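Local coordinates for protein PHOX (Pseudomonas fluorescens, PDB 4A9V) that hydrolyses phosphate monoesters as an alkaline phosphatase, using an iron-calcium cofactor carried by a beta-propeller, at residues Arg82-Ile87 with Asp253-Gln258; Cys179-Gly182 with Thr188-Thr191; Thr191-Phe196 with Pro261-Ala266; Ala276-Glu279 with Ala285-Tyr288. All blocks are in the same frame, centred on the assembly; numbering follows the deposited sequence.

Interaction 1. Residues Arg82-Ile87 with Asp253-Gln258; sequences RALMAI and DPFDPQ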
loop_
_atom_site.group_PDB
_atom_site.type_symbol
_atom_site.label_atom_id
_atom_site.label_comp_id
_atom_site.label_asym_id
_atom_site.label_seq_id
_atom_site.Cartn_x
_atom_site.Cartn_y
_atom_site.Cartn_z
ATOM N N ARG A 82 24.044 9.797 0.206
ATOM C CA ARG A 82 23.198 9.485 1.362
ATOM C C ARG A 82 21.742 9.585 0.924
ATOM O O ARG A 82 21.402 10.388 0.056
ATOM C CB ARG A 82 23.434 10.466 2.526
ATOM C CG ARG A 82 24.810 10.423 3.178
ATOM C CD ARG A 82 24.931 11.464 4.288
ATOM N NE ARG A 82 24.272 11.037 5.520
ATOM C CZ ARG A 82 24.178 11.782 6.613
ATOM N NH1 ARG A 82 24.711 12.996 6.634
ATOM N NH2 ARG A 82 23.504 11.334 7.667
ATOM N N ALA A 83 20.870 8.835 1.594
ATOM C CA ALA A 83 19.426 8.955 1.385
ATOM C C ALA A 83 18.737 8.409 2.620
ATOM O O ALA A 83 19.333 7.653 3.390
ATOM C CB ALA A 83 18.986 8.188 0.148
ATOM N N LEU A 84 17.483 8.796 2.819
ATOM C CA LEU A 84 16.638 8.139 3.802
ATOM C C LEU A 84 15.593 7.316 3.073
ATOM O O LEU A 84 15.102 7.708 2.025
ATOM C CB LEU A 84 15.945 9.151 4.725
ATOM C CG LEU A 84 16.860 10.108 5.490
ATOM C CD1 LEU A 84 16.013 10.926 6.450
ATOM C CD2 LEU A 84 17.950 9.357 6.243
ATOM N N MET A 85 15.223 6.187 3.661
ATOM C CA MET A 85 14.080 5.426 3.192
ATOM C C MET A 85 13.088 5.281 4.329
ATOM O O MET A 85 13.478 5.019 5.463
ATOM C CB MET A 85 14.529 4.049 2.705
ATOM C CG MET A 85 15.422 4.132 1.492
ATOM S SD MET A 85 15.992 2.540 0.856
ATOM C CE MET A 85 14.493 1.889 0.123
ATOM N N ALA A 86 11.811 5.483 4.030
ATOM C CA ALA A 86 10.749 5.204 4.972
ATOM C C ALA A 86 9.993 4.006 4.429
ATOM O O ALA A 86 9.547 4.013 3.273
ATOM C CB ALA A 86 9.825 6.405 5.097
ATOM N N ILE A 87 9.902 2.957 5.245
ATOM C CA ILE A 87 9.430 1.657 4.799
ATOM C C ILE A 87 8.335 1.181 5.748
ATOM O O ILE A 87 8.529 1.085 6.963
ATOM C CB ILE A 87 10.579 0.636 4.778
ATOM C CG1 ILE A 87 11.708 1.086 3.842
ATOM C CG2 ILE A 87 10.054 -0.734 4.387
ATOM C CD1 ILE A 87 13.077 0.561 4.234
ATOM N N ASP A 253 7.627 13.037 9.007
ATOM C CA ASP A 253 8.805 13.758 8.547
ATOM C C ASP A 253 10.056 12.928 8.814
ATOM O O ASP A 253 10.523 12.868 9.948
ATOM C CB ASP A 253 8.912 15.102 9.263
ATOM C CG ASP A 253 10.090 15.931 8.784
ATOM O OD1 ASP A 253 10.885 15.431 7.957
ATOM O OD2 ASP A 253 10.246 17.080 9.262
ATOM N N PRO A 254 10.592 12.264 7.779
ATOM C CA PRO A 254 11.722 11.378 8.036
ATOM C C PRO A 254 12.993 12.128 8.433
ATOM O O PRO A 254 13.919 11.525 8.965
ATOM C CB PRO A 254 11.914 10.659 6.699
ATOM C CG PRO A 254 11.395 11.620 5.680
ATOM C CD PRO A 254 10.251 12.332 6.346
ATOM N N PHE A 255 13.063 13.419 8.129
ATOM C CA PHE A 255 14.250 14.203 8.453
ATOM C C PHE A 255 14.223 14.813 9.856
ATOM O O PHE A 255 15.173 15.485 10.254
ATOM C CB PHE A 255 14.477 15.287 7.401
ATOM C CG PHE A 255 14.911 14.745 6.071
ATOM C CD1 PHE A 255 16.243 14.453 5.826
ATOM C CD2 PHE A 255 13.983 14.470 5.081
ATOM C CE1 PHE A 255 16.645 13.906 4.623
ATOM C CE2 PHE A 255 14.382 13.925 3.874
ATOM C CZ PHE A 255 15.709 13.626 3.651
ATOM N N ASP A 256 13.172 14.537 10.620
ATOM C CA ASP A 256 13.097 14.991 12.008
ATOM C C ASP A 256 12.748 13.822 12.921
ATOM O O ASP A 256 11.583 13.475 13.083
ATOM C CB ASP A 256 12.046 16.094 12.168
ATOM C CG ASP A 256 11.958 16.618 13.590
ATOM O OD1 ASP A 256 12.690 16.107 14.466
ATOM O OD2 ASP A 256 11.094 17.488 13.844
ATOM N N PRO A 257 13.766 13.154 13.466
ATOM C CA PRO A 257 13.508 11.899 14.165
ATOM C C PRO A 257 12.811 12.058 15.513
ATOM O O PRO A 257 12.417 11.063 16.109
ATOM C CB PRO A 257 14.906 11.282 14.339
ATOM C CG PRO A 257 15.869 12.386 14.094
ATOM C CD PRO A 257 15.196 13.374 13.200
ATOM N N GLN A 258 12.592 13.294 15.951
ATOM C CA GLN A 258 11.815 13.538 17.160
ATOM C C GLN A 258 10.433 14.116 16.860
ATOM O O GLN A 258 9.706 14.487 17.776
ATOM C CB GLN A 258 12.582 14.459 18.108
ATOM C CG GLN A 258 13.764 13.779 18.784
ATOM C CD GLN A 258 14.954 13.612 17.859
ATOM O OE1 GLN A 258 15.363 14.556 17.180
ATOM N NE2 GLN A 258 15.553 12.425 17.872
#
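Leu84 lays one methyl, CD1, over a face of the Phe255 ring, a CH-pi contact in which CD1 sits 3.7 Å from the ring centroid and 19° off the ring normal, displaced toward the CD1-CE1 bond of the rim. Leu84 CD1 comes within 3.6 Å of Phe255 CE1, and CG follows it to 3.9 Å from the same CE1, so the branch point as well as the methyl leans on the ring. The same methyl reaches the backbone of the turn, lying 3.3 Å from Pro254 O and 4.1 Å from Pro254 CB; one leucine branch thus fills the angle between proline and phenylalanine. In Leu84, chi1 -57° sets CG beside the backbone N, and chi2 near 180° then carries CD1 toward residues 253-258. The receiving surface is a type I turn, closed by Asp256 N to Asp253 O at 3.2 Å. Asp253 also folds back as an Asx turn, its OD1 accepting from Phe255 N at 3.0 Å from above the carboxylate plane, which would hold the backbone at Phe255. Around the pair, Phe74 and Pro77 touch Phe255, and Tyr139 touches Leu84. Strand 82-89 is an inner strand of a four-stranded antiparallel sheet, and the turn lies in the loop between strands 249-252 and 262-264 of another sheet; apolar packing of a loop from one sheet on the face of the next is consistent with neighbouring sheets of a beta-propeller.

Interaction 2. Residues Cys179-Gly182 with Thr188-Thr191; sequences CANG and TYLT. With FEO (mu-oxo-diiron), chain S.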
loop_
_atom_site.group_PDB
_atom_site.type_symbol
_atom_site.label_atom_id
_atom_site.label_comp_id
_atom_site.label_asym_id
_atom_site.label_seq_id
_atom_site.Cartn_x
_atom_site.Cartn_y
_atom_site.Cartn_z
ATOM N N CYS A 179 0.134 -0.313 4.881
ATOM C CA CYS A 179 0.150 -0.998 3.607
ATOM C C CYS A 179 1.128 -0.288 2.676
ATOM O O CYS A 179 2.320 -0.588 2.684
ATOM C CB CYS A 179 -1.274 -1.049 3.059
ATOM S SG CYS A 179 -1.422 -1.902 1.492
ATOM N N ALA A 180 0.676 0.728 1.956
ATOM C CA ALA A 180 1.595 1.438 1.077
ATOM C C ALA A 180 1.597 2.947 1.365
ATOM O O ALA A 180 1.363 3.369 2.513
ATOM C CB ALA A 180 1.323 1.090 -0.389
ATOM N N ASN A 181 2.086 3.724 0.399
ATOM C CA ASN A 181 2.832 4.926 0.707
ATOM C C ASN A 181 2.495 6.082 -0.222
ATOM O O ASN A 181 1.959 5.893 -1.316
ATOM C CB ASN A 181 4.338 4.631 0.615
ATOM C CG ASN A 181 4.768 4.226 -0.784
ATOM O OD1 ASN A 181 4.214 3.289 -1.376
ATOM N ND2 ASN A 181 5.698 4.976 -1.354
ATOM N N GLY A 182 2.963 7.265 0.176
ATOM C CA GLY A 182 3.119 8.404 -0.713
ATOM C C GLY A 182 4.335 9.209 -0.323
ATOM O O GLY A 182 4.812 9.125 0.804
ATOM N N THR A 188 7.960 15.012 2.966
ATOM C CA THR A 188 7.363 14.127 3.945
ATOM C C THR A 188 6.845 12.834 3.322
ATOM O O THR A 188 6.743 12.690 2.098
ATOM C CB THR A 188 6.241 14.812 4.740
ATOM O OG1 THR A 188 5.152 15.107 3.862
ATOM C CG2 THR A 188 6.742 16.084 5.432
ATOM N N TYR A 189 6.595 11.874 4.205
ATOM C CA TYR A 189 6.182 10.532 3.839
ATOM C C TYR A 189 4.741 10.322 4.293
ATOM O O TYR A 189 4.384 10.691 5.417
ATOM C CB TYR A 189 7.088 9.527 4.556
ATOM C CG TYR A 189 6.798 8.079 4.239
ATOM C CD1 TYR A 189 7.037 7.582 2.974
ATOM C CD2 TYR A 189 6.371 7.191 5.223
ATOM C CE1 TYR A 189 6.816 6.252 2.673
ATOM C CE2 TYR A 189 6.148 5.852 4.932
ATOM C CZ TYR A 189 6.399 5.387 3.658
ATOM O OH TYR A 189 6.217 4.066 3.321
ATOM N N LEU A 190 3.925 9.719 3.434
ATOM C CA LEU A 190 2.583 9.300 3.817
ATOM C C LEU A 190 2.540 7.787 3.937
ATOM O O LEU A 190 3.002 7.067 3.043
ATOM C CB LEU A 190 1.559 9.762 2.773
ATOM C CG LEU A 190 1.541 11.263 2.459
ATOM C CD1 LEU A 190 0.456 11.591 1.444
ATOM C CD2 LEU A 190 1.388 12.116 3.710
ATOM N N THR A 191 2.026 7.321 5.069
ATOM C CA THR A 191 1.799 5.910 5.280
ATOM C C THR A 191 0.304 5.657 5.460
ATOM O O THR A 191 -0.418 6.476 6.023
ATOM C CB THR A 191 2.623 5.359 6.467
ATOM O OG1 THR A 191 2.496 3.937 6.490
ATOM C CG2 THR A 191 2.166 5.917 7.800
HETATM FE FE1 FEO S . -1.901 -4.223 2.128
HETATM FE FE2 FEO S . -4.320 -4.061 -0.359
HETATM O O FEO S . -2.640 -4.664 0.376
HETATM O O HOH W 1 -0.082 -5.007 1.269
HETATM O O HOH W 2 -2.563 -6.368 2.470
#
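Gly182 and Leu190 are the tight end of a beta hairpin, an antiparallel hydrogen-bonded pair joined by Gly182 N to Leu190 O at 2.9 Å and by Leu190 N to Gly182 O at 2.8 Å. The second bond is nearly straight at nitrogen (177°), although the donor stands above the carbonyl plane of Gly182. Gly182 has no side chain on the face where Leu190 lies, so the leucine end, CD1, can reach over the glycine, 4.7 Å from Gly182 CA. At the adjacent position, toward Cys179, Asn181 and Thr191 form a non-hydrogen-bonded pair, where Asn181 CA makes a bent CA-H...O contact, 3.2 Å, with Leu190 O. On the face that carries Asn181, Tyr189 swings its ring back across the strands: chi1 is -178°, and its OH comes to 3.3 Å from Asn181 CB. The polar ends are held by other parts of the chain: Asn181 ND2 by Ser72 OG, Tyr189 OH by Asn88 OD1. Packing between the two segments is looser toward Cys179. Ala180 O is 3.8 Å from Thr191 CA, and the Cys179 side chain leaves residues 188-191 altogether; Asn88 ND2 bonds to the carbonyl oxygens of Cys179 and Ala180 here. Strand 178-183 is an outermost strand of its sheet, and its start faces the metal site. With SG anti to the backbone N, Cys179 reaches FE1 of the mu-oxo-diiron unit at 2.5 Å, sharing that iron with Glu90, Glu194 and two waters. One of these, water 2, donates a hydrogen bond to the bridging oxide, with its O 2.7 Å from FEO O.

Interaction 3. Residues Thr191-Phe196 with Pro261-Ala266; sequences TCEENF and PVKRTA. With FEO (mu-oxo-diiron), chain S; EDO (1,2-ethanediol), chain M.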
loop_
_atom_site.group_PDB
_atom_site.type_symbol
_atom_site.label_atom_id
_atom_site.label_comp_id
_atom_site.label_asym_id
_atom_site.label_seq_id
_atom_site.Cartn_x
_atom_site.Cartn_y
_atom_site.Cartn_z
ATOM N N THR A 191 2.026 7.321 5.069
ATOM C CA THR A 191 1.799 5.910 5.280
ATOM C C THR A 191 0.304 5.657 5.460
ATOM O O THR A 191 -0.418 6.476 6.023
ATOM C CB THR A 191 2.623 5.359 6.467
ATOM O OG1 THR A 191 2.496 3.937 6.490
ATOM C CG2 THR A 191 2.166 5.917 7.800
ATOM N N CYS A 192 -0.163 4.532 4.936
ATOM C CA CYS A 192 -1.583 4.279 4.756
ATOM C C CYS A 192 -2.025 3.094 5.604
ATOM O O CYS A 192 -1.500 1.992 5.455
ATOM C CB CYS A 192 -1.844 3.972 3.289
ATOM S SG CYS A 192 -1.658 5.419 2.239
ATOM N N GLU A 193 -2.998 3.315 6.482
ATOM C CA GLU A 193 -3.560 2.259 7.320
ATOM C C GLU A 193 -4.659 1.543 6.547
ATOM O O GLU A 193 -5.654 2.156 6.169
ATOM C CB GLU A 193 -4.121 2.869 8.611
ATOM C CG GLU A 193 -3.036 3.506 9.459
ATOM C CD GLU A 193 -3.531 4.402 10.587
ATOM O OE1 GLU A 193 -4.742 4.705 10.688
ATOM O OE2 GLU A 193 -2.668 4.812 11.399
ATOM N N GLU A 194 -4.461 0.249 6.301
ATOM C CA GLU A 194 -5.349 -0.527 5.427
ATOM C C GLU A 194 -6.255 -1.447 6.263
ATOM O O GLU A 194 -7.313 -1.016 6.702
ATOM C CB GLU A 194 -4.545 -1.301 4.364
ATOM C CG GLU A 194 -5.417 -2.065 3.374
ATOM C CD GLU A 194 -4.639 -3.055 2.538
ATOM O OE1 GLU A 194 -3.617 -3.583 3.031
ATOM O OE2 GLU A 194 -5.100 -3.360 1.422
ATOM N N ASN A 195 -5.810 -2.660 6.585
ATOM C CA ASN A 195 -6.677 -3.640 7.253
ATOM C C ASN A 195 -6.673 -3.490 8.773
ATOM O O ASN A 195 -6.578 -4.465 9.535
ATOM C CB ASN A 195 -6.294 -5.051 6.832
ATOM C CG ASN A 195 -6.661 -5.327 5.392
ATOM O OD1 ASN A 195 -7.811 -5.129 4.993
ATOM N ND2 ASN A 195 -5.678 -5.677 4.582
ATOM N N PHE A 196 -6.873 -2.255 9.211
ATOM C CA PHE A 196 -6.818 -1.931 10.628
ATOM C C PHE A 196 -7.916 -2.635 11.418
ATOM O O PHE A 196 -7.730 -2.976 12.581
ATOM C CB PHE A 196 -6.887 -0.413 10.847
ATOM C CG PHE A 196 -8.217 0.197 10.502
ATOM C CD1 PHE A 196 -8.528 0.564 9.205
ATOM C CD2 PHE A 196 -9.141 0.454 11.496
ATOM C CE1 PHE A 196 -9.761 1.115 8.904
ATOM C CE2 PHE A 196 -10.374 0.997 11.199
ATOM C CZ PHE A 196 -10.684 1.344 9.906
ATOM N N PRO A 261 4.268 12.066 14.250
ATOM C CA PRO A 261 3.472 11.895 13.038
ATOM C C PRO A 261 2.013 12.262 13.256
ATOM O O PRO A 261 1.512 12.253 14.386
ATOM C CB PRO A 261 3.625 10.402 12.720
ATOM C CG PRO A 261 4.895 10.000 13.407
ATOM C CD PRO A 261 4.904 10.807 14.670
ATOM N N VAL A 262 1.350 12.584 12.147
ATOM C CA VAL A 262 0.026 13.195 12.183
ATOM C C VAL A 262 -0.940 12.427 11.286
ATOM O O VAL A 262 -0.712 12.292 10.082
ATOM C CB VAL A 262 0.072 14.654 11.699
ATOM C CG1 VAL A 262 -1.304 15.289 11.837
ATOM C CG2 VAL A 262 1.114 15.453 12.465
ATOM N N LYS A 263 -2.055 11.987 11.865
ATOM C CA LYS A 263 -3.144 11.393 11.090
ATOM C C LYS A 263 -3.960 12.491 10.425
ATOM O O LYS A 263 -4.490 13.382 11.093
ATOM C CB LYS A 263 -4.022 10.515 11.977
ATOM C CG LYS A 263 -3.220 9.469 12.739
ATOM C CD LYS A 263 -3.950 8.146 12.909
ATOM C CE LYS A 263 -3.069 7.141 13.630
ATOM N NZ LYS A 263 -3.677 5.784 13.713
ATOM N N ARG A 264 -4.023 12.449 9.099
ATOM C CA ARG A 264 -4.581 13.538 8.306
ATOM C C ARG A 264 -6.040 13.219 7.953
ATOM O O ARG A 264 -6.333 12.614 6.922
ATOM C CB ARG A 264 -3.742 13.754 7.044
ATOM C CG ARG A 264 -2.325 14.220 7.337
ATOM C CD ARG A 264 -2.298 15.598 7.981
ATOM N NE ARG A 264 -0.936 16.090 8.163
ATOM C CZ ARG A 264 -0.620 17.202 8.817
ATOM N NH1 ARG A 264 -1.572 17.988 9.300
ATOM N NH2 ARG A 264 0.648 17.529 8.980
ATOM N N THR A 265 -6.962 13.613 8.826
ATOM C CA THR A 265 -8.348 13.192 8.684
ATOM C C THR A 265 -9.068 13.787 7.467
ATOM O O THR A 265 -10.074 13.230 7.029
ATOM C CB THR A 265 -9.183 13.405 9.964
ATOM O OG1 THR A 265 -9.303 14.804 10.260
ATOM C CG2 THR A 265 -8.569 12.661 11.146
ATOM N N ALA A 266 -8.558 14.877 6.895
ATOM C CA ALA A 266 -9.172 15.430 5.690
ATOM C C ALA A 266 -9.128 14.459 4.513
ATOM O O ALA A 266 -9.887 14.613 3.560
ATOM C CB ALA A 266 -8.532 16.754 5.302
HETATM FE FE1 FEO S . -1.901 -4.223 2.128
HETATM FE FE2 FEO S . -4.320 -4.061 -0.359
HETATM O O FEO S . -2.640 -4.664 0.376
HETATM C C1 EDO M . 4.831 15.381 9.439
HETATM O O1 EDO M . 5.675 16.418 8.923
HETATM C C2 EDO M . 3.381 15.850 9.396
HETATM O O2 EDO M . 3.350 17.244 9.063
HETATM O O HOH W 1 -0.082 -5.007 1.269
HETATM O O HOH W 2 -2.563 -6.368 2.470
#
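Lys263 NZ meets Glu193 OE2 at 2.7 Å, a salt bridge made through the syn lone pair of OE2, on the side of the other carboxylate oxygen. OE1 is farther from the ammonium, 3.4 Å from Lys263 NZ, so the grip is one-sided. The two side chains cross at about a right angle, and the lysine chain, bent at chi2 and extended beyond, brings CE to 3.2 Å from Glu193 OE2. That oxygen has a second partner, Thr175 OG1, which would help fix the rotation of the buried carboxylate. Both residues belong to strands of one mixed sheet of the propeller, but strand 249-252 runs between them; the bridge spans it, and Val250 of that strand touches Glu193. The next residue, Glu194, serves the metal site instead. Its CG is anti to the backbone N (chi1 -177°), and the extended chain presents a bridging carboxylate: OE1 binds FE1 at 2.0 Å and OE2 binds FE2 at 2.1 Å. Glu90 and Cys179 also bind FE1, while Glu273, Asp292 and Glu387 complete the protein ligands of FE2. Beyond Lys263, the bent chain of Arg264 lays its guanidinium under Val262 CG1, which stands 3.6 Å above the plane over its centre. Salt bridges from Arg264 NE to Glu251 and from NH1 to Asp320 hold this plane, and NH2 makes a weak bond, 2.7 Å long, to O2 of an ethanediol lying at the edge.

Interaction 4. Residues Ala276-Glu279 with Ala285-Tyr288; sequences ALAE and AVVY. With LI (lithium ion), chain C.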
loop_
_atom_site.group_PDB
_atom_site.type_symbol
_atom_site.label_atom_id
_atom_site.label_comp_id
_atom_site.label_asym_id
_atom_site.label_seq_id
_atom_site.Cartn_x
_atom_site.Cartn_y
_atom_site.Cartn_z
ATOM N N ALA A 276 -1.130 8.599 -3.918
ATOM C CA ALA A 276 -0.383 9.007 -5.106
ATOM C C ALA A 276 -0.446 10.516 -5.272
ATOM O O ALA A 276 -1.524 11.075 -5.468
ATOM C CB ALA A 276 -0.949 8.326 -6.343
ATOM N N LEU A 277 0.705 11.175 -5.189
ATOM C CA LEU A 277 0.765 12.636 -5.256
ATOM C C LEU A 277 0.748 13.140 -6.692
ATOM O O LEU A 277 1.477 12.642 -7.547
ATOM C CB LEU A 277 2.023 13.145 -4.550
ATOM C CG LEU A 277 1.862 13.530 -3.081
ATOM C CD1 LEU A 277 1.056 14.806 -2.917
ATOM C CD2 LEU A 277 1.271 12.398 -2.267
ATOM N N ALA A 278 0.032 14.238 -6.892
ATOM C CA ALA A 278 0.078 15.010 -8.119
ATOM C C ALA A 278 -0.154 16.471 -7.742
ATOM O O ALA A 278 -0.251 16.809 -6.563
ATOM C CB ALA A 278 -0.986 14.512 -9.096
ATOM N N GLU A 279 -0.265 17.325 -8.745
ATOM C CA GLU A 279 -0.418 18.746 -8.507
ATOM C C GLU A 279 -1.370 19.288 -9.559
ATOM O O GLU A 279 -1.272 18.933 -10.731
ATOM C CB GLU A 279 0.951 19.431 -8.606
ATOM C CG GLU A 279 0.984 20.911 -8.233
ATOM C CD GLU A 279 2.394 21.506 -8.177
ATOM O OE1 GLU A 279 3.395 20.785 -8.370
ATOM O OE2 GLU A 279 2.517 22.700 -7.836
ATOM N N ALA A 285 -2.025 20.553 -4.074
ATOM C CA ALA A 285 -1.706 19.137 -3.954
ATOM C C ALA A 285 -2.918 18.274 -4.264
ATOM O O ALA A 285 -4.041 18.594 -3.875
ATOM C CB ALA A 285 -1.185 18.831 -2.558
ATOM N N VAL A 286 -2.654 17.155 -4.924
ATOM C CA VAL A 286 -3.660 16.145 -5.221
ATOM C C VAL A 286 -3.138 14.806 -4.714
ATOM O O VAL A 286 -1.967 14.475 -4.895
ATOM C CB VAL A 286 -3.925 16.077 -6.744
ATOM C CG1 VAL A 286 -4.929 14.988 -7.082
ATOM C CG2 VAL A 286 -4.391 17.434 -7.257
ATOM N N VAL A 287 -4.013 14.066 -4.044
ATOM C CA VAL A 287 -3.666 12.740 -3.538
ATOM C C VAL A 287 -4.732 11.738 -3.976
ATOM O O VAL A 287 -5.877 11.819 -3.539
ATOM C CB VAL A 287 -3.552 12.721 -2.001
ATOM C CG1 VAL A 287 -3.008 11.377 -1.543
ATOM C CG2 VAL A 287 -2.697 13.876 -1.492
ATOM N N TYR A 288 -4.381 10.841 -4.896
ATOM C CA TYR A 288 -5.292 9.767 -5.314
ATOM C C TYR A 288 -5.128 8.560 -4.388
ATOM O O TYR A 288 -4.005 8.205 -4.020
ATOM C CB TYR A 288 -5.003 9.339 -6.761
ATOM C CG TYR A 288 -5.250 10.409 -7.797
ATOM C CD1 TYR A 288 -6.531 10.684 -8.239
ATOM C CD2 TYR A 288 -4.194 11.070 -8.406
ATOM C CE1 TYR A 288 -6.760 11.622 -9.230
ATOM C CE2 TYR A 288 -4.408 12.015 -9.396
ATOM C CZ TYR A 288 -5.697 12.271 -9.824
ATOM O OH TYR A 288 -5.940 13.200 -10.813
HETATM LI LI LI C . 2.656 21.936 -9.702
HETATM O O HOH W 3 1.243 21.889 -11.836
HETATM O O HOH W 4 4.332 23.792 -9.859
#
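Ala276, Val286 and Tyr288 bury the most surface in this antiparallel hairpin, all on the face that also carries Ala278. Ala276 and Tyr288 make a hydrogen-bonded pair: Ala276 N reaches Tyr288 O at 2.9 Å, almost straight (176°) and in the carbonyl plane, and Tyr288 N returns a bond to Ala276 O. Their CB atoms stand 4.2 Å apart. A second hydrogen-bonded pair joins Ala278 and Val286, with Ala278 N 2.8 Å from Val286 O and the reverse bond approaching Ala278 O from well above its carbonyl plane. Val286 CB lies 4.1 Å from Ala278 CB. Because Val286 has CG1 anti to its backbone N (chi1 178°), that methyl lies under one face of the Tyr288 ring, 3.8 Å from the plane and toward the rim; Ala278 CB comes to the same ring obliquely, 4.2 Å from Tyr288 CE2. On the reverse face, Leu277 and Val287 lie side by side, Leu277 CD1 4.1 Å from Val287 CG2. Tyr288 OH bonds to His439 ND1, and the ring meets Trp432 edge-to-face. Strand 276-279 pairs with strand 284-290, which pairs onward with 296-303. Strand 386-391 packs on the alanine-tyrosine face, where Ile389 touches both Ala276 and Tyr288.

All four contacts are largely buried, but they differ in chemistry. Interactions 2 and 4 are hairpins held mainly by backbone bonds, whereas interaction 1 is apolar packing between separate sheets and interaction 3 rests on a single ion pair. Interactions 2 and 3 share Thr191 and strand 189-193, and each sends a ligand to the diiron unit, one cysteine sulfur and one carboxylate; Cys179 N and Cys192 O, 2.9 Å apart, probably bond across them. Interaction 1, farther from the chain centre, meets interaction 2 where Ala86 O comes 3.3 Å from Tyr189 OH and Pro254 packs near Thr188. Interaction 4 lies in another sheet and touches interaction 2 through Leu190 CD1 and Leu277 CD2, 3.9 Å apart.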